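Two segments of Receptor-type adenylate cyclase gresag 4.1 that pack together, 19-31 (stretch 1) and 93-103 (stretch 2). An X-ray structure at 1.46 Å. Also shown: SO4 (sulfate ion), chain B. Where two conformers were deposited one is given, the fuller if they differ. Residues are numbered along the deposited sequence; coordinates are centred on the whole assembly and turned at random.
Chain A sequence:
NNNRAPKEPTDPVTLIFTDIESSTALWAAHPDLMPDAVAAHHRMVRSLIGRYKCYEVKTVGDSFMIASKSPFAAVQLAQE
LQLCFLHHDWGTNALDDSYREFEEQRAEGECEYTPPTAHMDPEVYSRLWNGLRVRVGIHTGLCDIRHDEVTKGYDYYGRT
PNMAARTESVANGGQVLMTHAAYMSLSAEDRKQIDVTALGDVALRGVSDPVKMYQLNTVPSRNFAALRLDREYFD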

ATOM      1  N   ASP A  19     -21.001   4.310  -0.249  1.00  7.27           N
ATOM      2  CA  ASP A  19     -21.910   5.147   0.566  1.00  6.03           C
ATOM      3  C   ASP A  19     -21.893   6.531   0.078  1.00  7.20           C
ATOM      4  O   ASP A  19     -20.837   7.046  -0.444  1.00  8.51           O
ATOM      5  N   ILE A  20     -23.023   7.213   0.199  1.00  6.87           N
ATOM      6  CA  ILE A  20     -23.038   8.650  -0.064  1.00  7.43           C
ATOM      7  C   ILE A  20     -22.418   9.356   1.179  1.00  8.94           C
ATOM      8  O   ILE A  20     -22.815   9.100   2.310  1.00 10.01           O
ATOM      9  N   GLU A  21     -21.344  10.141   1.017  0.50  6.45           N
ATOM     10  CA  GLU A  21     -20.766  10.845   2.181  0.50  4.20           C
ATOM     11  C   GLU A  21     -21.782  11.912   2.619  0.50  5.85           C
ATOM     12  O   GLU A  21     -22.353  12.637   1.810  0.50  7.92           O
ATOM     13  N   SER A  22     -21.895  12.067   3.955  1.00  8.04           N
ATOM     14  CA  SER A  22     -22.740  13.042   4.657  1.00 10.03           C
ATOM     15  C   SER A  22     -24.231  12.892   4.357  1.00  7.90           C
ATOM     16  O   SER A  22     -24.945  13.868   4.293  1.00  9.01           O
ATOM     17  N   SER A  23     -24.669  11.639   4.174  1.00 13.10           N
ATOM     18  CA  SER A  23     -26.062  11.375   3.839  1.00 16.41           C
ATOM     19  C   SER A  23     -27.032  11.936   4.928  1.00 10.97           C
ATOM     20  O   SER A  23     -28.037  12.596   4.588  1.00 13.08           O
ATOM     21  N   THR A  24     -26.761  11.836   6.236  1.00 12.91           N
ATOM     22  CA  THR A  24     -27.611  12.409   7.256  1.00 13.76           C
ATOM     23  C   THR A  24     -27.786  13.864   7.042  1.00 12.21           C
ATOM     24  O   THR A  24     -28.868  14.447   7.054  1.00 14.36           O
ATOM     25  N   ALA A  25     -26.666  14.592   6.895  1.00 11.47           N
ATOM     26  CA  ALA A  25     -26.785  15.997   6.769  1.00 10.06           C
ATOM     27  C   ALA A  25     -27.434  16.480   5.521  1.00  8.22           C
ATOM     28  O   ALA A  25     -28.157  17.478   5.476  1.00 12.34           O
ATOM     29  N   LEU A  26     -27.201  15.751   4.439  1.00 10.07           N
ATOM     30  CA  LEU A  26     -27.867  16.094   3.199  1.00  8.62           C
ATOM     31  C   LEU A  26     -29.409  15.868   3.235  1.00  8.46           C
ATOM     32  O   LEU A  26     -30.183  16.666   2.663  1.00 10.04           O
ATOM     33  N   TRP A  27     -29.835  14.756   3.831  1.00  9.31           N
ATOM     34  CA  TRP A  27     -31.307  14.523   3.962  1.00  9.23           C
ATOM     35  C   TRP A  27     -31.859  15.603   4.882  1.00  9.92           C
ATOM     36  O   TRP A  27     -32.992  16.021   4.624  1.00 11.60           O
ATOM     37  N   ALA A  28     -31.115  16.058   5.890  1.00 10.07           N
ATOM     38  CA  ALA A  28     -31.707  17.104   6.776  1.00 12.39           C
ATOM     39  C   ALA A  28     -31.848  18.396   6.060  1.00 10.39           C
ATOM     40  O   ALA A  28     -32.878  19.137   6.222  1.00 12.82           O
ATOM     41  N   ALA A  29     -30.876  18.779   5.239  1.00 12.38           N
ATOM     42  CA  ALA A  29     -30.915  20.030   4.505  1.00 12.03           C
ATOM     43  C   ALA A  29     -31.753  20.037   3.255  1.00 14.15           C
ATOM     44  O   ALA A  29     -32.368  21.058   2.925  1.00 15.64           O
ATOM     45  N   HIS A  30     -31.888  18.883   2.599  1.00 10.74           N
ATOM     46  CA  HIS A  30     -32.545  18.802   1.300  1.00 11.11           C
ATOM     47  C   HIS A  30     -33.521  17.640   1.240  1.00 11.86           C
ATOM     48  O   HIS A  30     -33.485  16.779   0.367  1.00 12.31           O
ATOM     49  N   PRO A  31     -34.518  17.661   2.122  1.00 11.57           N
ATOM     50  CA  PRO A  31     -35.485  16.535   2.114  1.00 10.57           C
ATOM     51  C   PRO A  31     -36.363  16.442   0.858  1.00 12.44           C
ATOM     52  O   PRO A  31     -36.848  15.351   0.529  1.00 12.81           O
ATOM     53  N   ASN A  93     -27.669  22.788  -7.722  1.00 13.16           N
ATOM     54  CA  ASN A  93     -26.290  23.018  -7.216  1.00 13.29           C
ATOM     55  C   ASN A  93     -26.349  22.928  -5.717  1.00 13.86           C
ATOM     56  O   ASN A  93     -25.308  23.090  -5.060  1.00 13.17           O
ATOM     57  N   ALA A  94     -27.520  22.584  -5.149  1.00 11.14           N
ATOM     58  CA  ALA A  94     -27.629  22.621  -3.684  1.00 11.07           C
ATOM     59  C   ALA A  94     -26.752  21.600  -2.935  1.00  9.00           C
ATOM     60  O   ALA A  94     -26.289  21.845  -1.838  1.00  9.61           O
ATOM     61  N   LEU A  95     -26.615  20.449  -3.517  1.00 11.57           N
ATOM     62  CA  LEU A  95     -25.790  19.421  -2.898  1.00  8.62           C
ATOM     63  C   LEU A  95     -24.286  19.805  -2.920  1.00  8.83           C
ATOM     64  O   LEU A  95     -23.593  19.696  -1.876  1.00  8.73           O
ATOM     65  N   ASP A  96     -23.826  20.397  -4.037  1.00  7.42           N
ATOM     66  CA  ASP A  96     -22.444  20.900  -4.127  1.00  9.17           C
ATOM     67  C   ASP A  96     -22.235  22.053  -3.147  1.00  8.35           C
ATOM     68  O   ASP A  96     -21.211  22.128  -2.468  1.00  9.58           O
ATOM     69  N   ASP A  97     -23.229  22.943  -3.056  1.00  8.71           N
ATOM     70  CA  ASP A  97     -23.087  24.032  -2.061  1.00  9.74           C
ATOM     71  C   ASP A  97     -22.986  23.487  -0.672  1.00  8.02           C
ATOM     72  O   ASP A  97     -22.158  23.963   0.110  1.00  9.79           O
ATOM     73  N   SER A  98     -23.783  22.454  -0.322  1.00  8.03           N
ATOM     74  CA  SER A  98     -23.672  21.867   1.024  1.00  9.38           C
ATOM     75  C   SER A  98     -22.284  21.235   1.270  1.00  8.53           C
ATOM     76  O   SER A  98     -21.684  21.518   2.306  1.00  8.86           O
ATOM     77  N   TYR A  99     -21.750  20.471   0.328  1.00  7.88           N
ATOM     78  CA  TYR A  99     -20.442  19.887   0.587  1.00  7.38           C
ATOM     79  C   TYR A  99     -19.399  20.944   0.767  1.00  8.25           C
ATOM     80  O   TYR A  99     -18.509  20.727   1.597  1.00  9.51           O
ATOM     81  N   ARG A 100     -19.425  21.990  -0.062  1.00  8.70           N
ATOM     82  CA  ARG A 100     -18.449  23.062   0.082  1.00  7.88           C
ATOM     83  C   ARG A 100     -18.559  23.759   1.447  1.00 11.49           C
ATOM     84  O   ARG A 100     -17.531  23.975   2.064  1.00  9.98           O
ATOM     85  N   GLU A 101     -19.796  24.041   1.883  0.50  9.80           N
ATOM     86  CA  GLU A 101     -19.957  24.678   3.206  0.50  8.59           C
ATOM     87  C   GLU A 101     -19.422  23.772   4.283  1.00 11.41           C
ATOM     88  O   GLU A 101     -18.806  24.235   5.271  1.00 11.61           O
ATOM     89  N   PHE A 102     -19.704  22.468   4.193  1.00  9.21           N
ATOM     90  CA  PHE A 102     -19.192  21.554   5.205  1.00  9.49           C
ATOM     91  C   PHE A 102     -17.661  21.648   5.256  1.00 12.05           C
ATOM     92  O   PHE A 102     -17.060  21.633   6.346  1.00 11.33           O
ATOM     93  N   GLU A 103     -16.988  21.708   4.093  1.00 10.47           N
ATOM     94  CA  GLU A 103     -15.523  21.789   4.165  1.00 10.56           C
ATOM     95  C   GLU A 103     -15.030  23.057   4.854  1.00 12.84           C
ATOM     96  O   GLU A 103     -14.080  23.042   5.641  1.00 12.50           O
TER

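Helices that cross at a steep angle often meet through one large apolar side chain lodged between neighbours on the partner helix, with polar bonds closing the margins. Here helices 23-29 and 94-103 approach to 10.9 Å between axes, their directions 126° apart, and the knob is L26. Its CA-to-CB bond points sideways, but the m,t rotamer brings the end of the side chain nearer, into a hole formed by L95, S98, Y99 and F102. CD2 of L26 lies 3.7 Å from CD2 of L95 and 3.8 Å from CB of S98, while CD1 of L26 packs 3.8 Å from CZ of Y99. L95 (chi1 m, chi2 off-rotamer at 149°) likewise starts sideways and reaches inward with its end.

Further along the second helix, F102 (chi1 m) points toward stretch 1 and extends the apolar patch: its CZ is 3.7 Å from CB of A25, and its CE1 is 4.0 Å from CB of S22. Both A25 and S22 direct their CB atoms toward the partner.

Polar groups finish the contact at two sites. Y99, chi1 m, carries its hydroxyl past L26 to the turn that precedes the first helix, where OH donates a 2.7 Å hydrogen bond to the backbone O of E21, an acceptor lying near the plane of the ring. Beyond the other end of that helix, H30 (chi1 m) points toward stretch 2, and its NE2 shares a 2.7 Å hydrogen bond with OG of S98 (chi1 m), which meets the imidazole at its edge. CE1 of H30 also rests 3.7 Å from CB of A94. A sulfate ion, probably from the crystallisation liquor, accepts a nearly linear 2.9 Å hydrogen bond at O3 from the backbone N of S22.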

ATOM      1  CB  ASP A  19     -21.493   5.292   2.076  1.00  8.31           C
ATOM      2  CG  ASP A  19     -21.961   4.160   2.926  1.00 16.68           C
ATOM      3  OD1 ASP A  19     -21.220   3.162   3.149  1.00 15.82           O
ATOM      4  OD2 ASP A  19     -23.078   4.233   3.434  1.00 11.82           O
ATOM      5  CB  ILE A  20     -24.469   9.154  -0.225  1.00  5.57           C
ATOM      6  CG1 ILE A  20     -25.054   8.608  -1.538  1.00  8.97           C
ATOM      7  CG2 ILE A  20     -24.468  10.744  -0.256  1.00  9.37           C
ATOM      8  CD1 ILE A  20     -26.590   8.873  -1.615  1.00  9.76           C
ATOM      9  CB  GLU A  21     -19.471  11.548   1.777  0.50  5.47           C
ATOM     10  CG  GLU A  21     -18.857  12.372   2.950  0.50  5.67           C
ATOM     11  CD  GLU A  21     -17.591  13.127   2.575  0.50  7.00           C
ATOM     12  OE1 GLU A  21     -17.609  14.364   2.379  0.50  9.55           O
ATOM     13  OE2 GLU A  21     -16.549  12.491   2.584  0.50  6.55           O
ATOM     14  CB  SER A  22     -22.258  14.461   4.338  1.00  9.37           C
ATOM     15  OG  SER A  22     -20.871  14.587   4.514  1.00 11.19           O
ATOM     16  CB  SER A  23     -26.190   9.801   3.653  1.00 20.10           C
ATOM     17  OG  SER A  23     -27.348   9.552   2.946  1.00 32.11           O
ATOM     18  CB  THR A  24     -27.098  12.266   8.787  1.00 20.85           C
ATOM     19  OG1 THR A  24     -27.724  11.129   9.324  1.00 20.81           O
ATOM     20  CG2 THR A  24     -27.514  13.440   9.765  1.00 28.47           C
ATOM     21  CB  ALA A  25     -25.385  16.624   6.891  1.00 10.39           C
ATOM     22  CB  LEU A  26     -27.283  15.276   1.998  1.00  9.34           C
ATOM     23  CG  LEU A  26     -25.818  15.658   1.645  1.00  9.20           C
ATOM     24  CD1 LEU A  26     -25.383  14.731   0.492  1.00 10.07           C
ATOM     25  CD2 LEU A  26     -25.733  17.146   1.130  1.00  9.12           C
ATOM     26  CB  TRP A  27     -31.531  13.189   4.650  1.00  8.83           C
ATOM     27  CG  TRP A  27     -31.567  12.037   3.628  1.00  9.09           C
ATOM     28  CD1 TRP A  27     -30.509  11.182   3.291  1.00  9.49           C
ATOM     29  CD2 TRP A  27     -32.696  11.643   2.816  1.00  8.64           C
ATOM     30  NE1 TRP A  27     -30.956  10.284   2.288  1.00  8.21           N
ATOM     31  CE2 TRP A  27     -32.275  10.561   1.993  1.00  7.61           C
ATOM     32  CE3 TRP A  27     -34.053  12.101   2.726  1.00 10.14           C
ATOM     33  CZ2 TRP A  27     -33.132   9.897   1.082  1.00  8.08           C
ATOM     34  CZ3 TRP A  27     -34.902  11.463   1.849  1.00 10.11           C
ATOM     35  CH2 TRP A  27     -34.447  10.357   1.019  1.00 11.90           C
ATOM     36  CB  ALA A  28     -30.862  17.313   8.018  1.00 14.31           C
ATOM     37  CB  ALA A  29     -29.457  20.434   4.089  1.00 14.15           C
ATOM     38  CB  HIS A  30     -31.475  18.566   0.238  1.00 11.77           C
ATOM     39  CG  HIS A  30     -30.373  19.588   0.275  1.00 13.22           C
ATOM     40  ND1 HIS A  30     -30.604  20.955   0.152  1.00 15.36           N
ATOM     41  CD2 HIS A  30     -29.044  19.446   0.493  1.00 13.10           C
ATOM     42  CE1 HIS A  30     -29.452  21.598   0.300  1.00 17.46           C
ATOM     43  NE2 HIS A  30     -28.491  20.713   0.501  1.00 14.41           N
ATOM     44  CB  PRO A  31     -36.379  16.830   3.358  1.00 11.28           C
ATOM     45  CG  PRO A  31     -36.334  18.334   3.387  1.00 11.89           C
ATOM     46  CD  PRO A  31     -34.846  18.662   3.178  1.00 15.25           C
ATOM     47  CB  ASN A  93     -25.760  24.427  -7.544  1.00 17.58           C
ATOM     48  CG  ASN A  93     -25.583  24.655  -9.023  1.00 24.13           C
ATOM     49  OD1 ASN A  93     -25.075  23.808  -9.743  1.00 31.78           O
ATOM     50  ND2 ASN A  93     -26.070  25.802  -9.481  1.00 34.60           N
ATOM     51  CB  ALA A  94     -29.053  22.419  -3.239  1.00 15.51           C
ATOM     52  CB  LEU A  95     -26.145  18.205  -3.746  1.00  9.50           C
ATOM     53  CG  LEU A  95     -27.438  17.547  -3.273  1.00 10.29           C
ATOM     54  CD1 LEU A  95     -28.182  16.904  -4.416  1.00 37.32           C
ATOM     55  CD2 LEU A  95     -27.220  16.573  -2.178  1.00 38.53           C
ATOM     56  CB  ASP A  96     -22.156  21.304  -5.553  1.00  8.54           C
ATOM     57  CG  ASP A  96     -22.025  20.104  -6.453  1.00 10.81           C
ATOM     58  OD1 ASP A  96     -23.012  19.677  -7.085  1.00  9.56           O
ATOM     59  OD2 ASP A  96     -20.913  19.510  -6.431  1.00  9.56           O
ATOM     60  CB  ASP A  97     -24.355  24.949  -2.141  1.00 11.34           C
ATOM     61  CG  ASP A  97     -24.383  25.811  -3.391  1.00 18.84           C
ATOM     62  OD1 ASP A  97     -23.408  25.888  -4.139  1.00 18.02           O
ATOM     63  OD2 ASP A  97     -25.461  26.377  -3.663  1.00 23.61           O
ATOM     64  CB  SER A  98     -24.694  20.748   1.248  1.00  8.62           C
ATOM     65  OG  SER A  98     -26.002  21.390   1.380  1.00 12.51           O
ATOM     66  CB  TYR A  99     -20.048  18.985  -0.590  1.00  7.30           C
ATOM     67  CG  TYR A  99     -20.714  17.580  -0.542  1.00  6.95           C
ATOM     68  CD1 TYR A  99     -21.457  17.127  -1.670  1.00  6.58           C
ATOM     69  CD2 TYR A  99     -20.516  16.697   0.559  1.00  7.33           C
ATOM     70  CE1 TYR A  99     -21.987  15.848  -1.683  1.00  7.93           C
ATOM     71  CE2 TYR A  99     -21.050  15.410   0.534  1.00  7.60           C
ATOM     72  CZ  TYR A  99     -21.767  15.019  -0.612  1.00  5.93           C
ATOM     73  OH  TYR A  99     -22.286  13.728  -0.682  1.00  7.07           O
ATOM     74  CB  ARG A 100     -18.553  24.010  -1.096  1.00  9.66           C
ATOM     75  CG  ARG A 100     -18.055  23.338  -2.361  1.00 10.71           C
ATOM     76  CD  ARG A 100     -18.030  24.266  -3.535  1.00 13.75           C
ATOM     77  NE  ARG A 100     -19.410  24.495  -3.997  1.00 18.15           N
ATOM     78  CZ  ARG A 100     -19.775  24.755  -5.233  1.00 18.28           C
ATOM     79  NH1 ARG A 100     -18.859  24.931  -6.189  1.00 23.00           N
ATOM     80  NH2 ARG A 100     -21.070  24.855  -5.486  1.00 17.90           N
ATOM     81  CB  GLU A 101     -21.434  25.011   3.416  0.50 10.17           C
ATOM     82  CG  GLU A 101     -21.955  26.137   2.607  0.50  7.93           C
ATOM     83  CD  GLU A 101     -23.501  26.160   2.462  1.00 34.67           C
ATOM     84  OE1 GLU A 101     -24.187  25.379   3.181  1.00 39.96           O
ATOM     85  OE2 GLU A 101     -24.043  26.960   1.623  1.00 38.03           O
ATOM     86  CB  PHE A 102     -19.547  20.062   4.969  1.00 10.14           C
ATOM     87  CG  PHE A 102     -21.009  19.759   4.842  1.00 10.61           C
ATOM     88  CD1 PHE A 102     -21.443  18.729   4.002  1.00 11.86           C
ATOM     89  CD2 PHE A 102     -21.951  20.448   5.597  1.00 14.01           C
ATOM     90  CE1 PHE A 102     -22.771  18.374   3.899  1.00 12.20           C
ATOM     91  CE2 PHE A 102     -23.354  20.111   5.518  1.00 13.77           C
ATOM     92  CZ  PHE A 102     -23.724  19.068   4.653  1.00 15.38           C
ATOM     93  CB  GLU A 103     -14.947  21.775   2.727  1.00 10.41           C
ATOM     94  CG  GLU A 103     -15.191  20.519   1.922  1.00  8.35           C
ATOM     95  CD  GLU A 103     -14.558  20.626   0.561  1.00  7.94           C
ATOM     96  OE1 GLU A 103     -13.786  21.596   0.310  1.00  9.88           O
ATOM     97  OE2 GLU A 103     -14.913  19.763  -0.249  1.00 10.17           O
TER
HETATM   98  S   SO4 B1123     -20.777   9.937   6.941  1.00 17.76           S
HETATM   99  O1  SO4 B1123     -21.546  10.963   7.602  1.00 23.52           O
HETATM  100  O2  SO4 B1123     -21.518   8.684   6.765  1.00 18.92           O
HETATM  101  O3  SO4 B1123     -20.276  10.437   5.688  1.00 14.73           O
HETATM  102  O4  SO4 B1123     -19.599   9.662   7.804  1.00 27.16           O